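Long-range contact in glypican-1 (Homo sapiens, PDB 4YWT), which carries heparan sulfate chains at the cell surface and, through them, binds alpha-4(V) collagen and takes part in Schwann cell myelination: residues Asn75-Ser80 against Ala248-Val253. The protein carries 3 engineered substitutions. Residues are numbered along the deposited sequence; the frame is centred on the assembly and turned at random.
Sequences NLANRS and AVMKLV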
# COMPACT_ATOMS: atom_id res chain seq x y z
N ASN A 75 34.65 13.40 6.08
CA ASN A 75 34.51 11.95 5.98
C ASN A 75 33.40 11.41 6.87
O ASN A 75 32.56 10.61 6.43
CB ASN A 75 35.83 11.26 6.32
CG ASN A 75 36.83 11.32 5.18
OD1 ASN A 75 36.45 11.34 4.00
ND2 ASN A 75 38.11 11.34 5.51
N LEU A 76 33.39 11.84 8.13
CA LEU A 76 32.37 11.41 9.08
C LEU A 76 30.99 11.90 8.67
O LEU A 76 29.99 11.20 8.88
CB LEU A 76 32.72 11.89 10.49
CG LEU A 76 33.91 11.19 11.14
CD1 LEU A 76 34.24 11.83 12.48
CD2 LEU A 76 33.64 9.70 11.31
N ALA A 77 30.93 13.10 8.09
CA ALA A 77 29.67 13.63 7.58
C ALA A 77 29.11 12.73 6.48
O ALA A 77 27.96 12.28 6.55
CB ALA A 77 29.87 15.05 7.06
N ASN A 78 29.94 12.47 5.47
CA ASN A 78 29.60 11.54 4.40
C ASN A 78 29.12 10.20 4.95
O ASN A 78 28.11 9.64 4.49
CB ASN A 78 30.80 11.32 3.48
CG ASN A 78 30.72 12.12 2.20
OD1 ASN A 78 30.91 13.34 2.20
ND2 ASN A 78 30.44 11.44 1.09
N ARG A 79 29.85 9.69 5.94
CA ARG A 79 29.52 8.42 6.56
C ARG A 79 28.12 8.42 7.18
O ARG A 79 27.29 7.58 6.84
CB ARG A 79 30.55 8.06 7.63
CG ARG A 79 30.30 6.72 8.29
CD ARG A 79 30.24 5.62 7.23
NE ARG A 79 31.47 5.57 6.44
CZ ARG A 79 32.55 4.89 6.80
NH1 ARG A 79 32.54 4.19 7.93
NH2 ARG A 79 33.62 4.89 6.03
N SER A 80 27.88 9.37 8.08
CA SER A 80 26.59 9.46 8.76
C SER A 80 25.43 9.64 7.78
O SER A 80 24.37 9.04 7.93
CB SER A 80 26.61 10.60 9.78
OG SER A 80 27.02 11.81 9.18
N ALA A 248 23.01 18.42 9.92
CA ALA A 248 22.32 18.16 11.18
C ALA A 248 22.56 16.73 11.66
O ALA A 248 22.62 16.47 12.86
CB ALA A 248 20.84 18.43 11.04
N VAL A 249 22.68 15.80 10.71
CA VAL A 249 22.92 14.40 11.03
C VAL A 249 24.37 14.21 11.46
O VAL A 249 24.65 13.46 12.39
CB VAL A 249 22.60 13.49 9.82
CG1 VAL A 249 23.20 12.10 10.02
CG2 VAL A 249 21.10 13.39 9.63
N MET A 250 25.29 14.90 10.79
CA MET A 250 26.69 14.89 11.21
C MET A 250 26.81 15.41 12.64
O MET A 250 27.53 14.83 13.45
CB MET A 250 27.55 15.73 10.27
CG MET A 250 28.95 16.00 10.80
SD MET A 250 29.82 14.49 11.26
CE MET A 250 31.21 15.15 12.18
N LYS A 251 26.10 16.49 12.93
CA LYS A 251 26.09 17.06 14.27
C LYS A 251 25.49 16.08 15.27
O LYS A 251 25.95 15.96 16.40
CB LYS A 251 25.32 18.38 14.29
CG LYS A 251 25.34 19.10 15.62
CD LYS A 251 25.14 20.60 15.44
CE LYS A 251 25.27 21.35 16.76
NZ LYS A 251 24.13 21.07 17.68
N LEU A 252 24.46 15.37 14.82
CA LEU A 252 23.75 14.41 15.66
C LEU A 252 24.62 13.22 16.06
O LEU A 252 24.62 12.80 17.21
CB LEU A 252 22.50 13.90 14.93
CG LEU A 252 21.71 12.80 15.64
CD1 LEU A 252 21.03 13.36 16.88
CD2 LEU A 252 20.69 12.16 14.71
N VAL A 253 25.36 12.67 15.09
CA VAL A 253 26.02 11.39 15.28
C VAL A 253 27.49 11.49 15.70
O VAL A 253 27.87 10.96 16.75
CB VAL A 253 25.95 10.54 13.99
CG1 VAL A 253 26.61 9.19 14.20
CG2 VAL A 253 24.51 10.37 13.55
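The hydroxyl of S80 sits where the two helices meet, with two carbonyls of its own helix and the backbone of M250 around it. OG lies 2.8 Å from A77 O and 3.0 Å from L76 O. With chi1 at 53°, OG is tucked between the backbone N and the carbonyl carbon, which brings it back over the preceding turn. Across the gap it rests against M250, with OG 3.7 Å from CA. The methylene beside it packs on valines: S80 CB meets V249 CG1 at 3.7 Å, and V253 closes in more loosely from one turn further on.

M250 makes the other half of the contact. Its CB lies against A77; chi1 of 168°, with CG anti to the backbone N, puts CG beside the A77 methyl too. The bend at chi2 then turns the sulfur to the backbone, SD standing 3.6 Å from A77 N, and the terminal methyl CE ends 4.0 Å from L76 CB. E73, one turn earlier on the long helix 70-129, also touches this methionine.

The axes of 75-80 and 248-253 approach to 8.6 Å at 99°, almost perpendicular; the crossing falls near the start of helix 70-129. This is the disulfide-rich lobe at one end of the elongated, helical glypican core, where C245-C278 ties helix 243-253 to helix 268-278; V249 also touches C278. The crossing is held by van der Waals contact, and the nearby carbonyls of its own helix probably let the S80 hydroxyl be buried here.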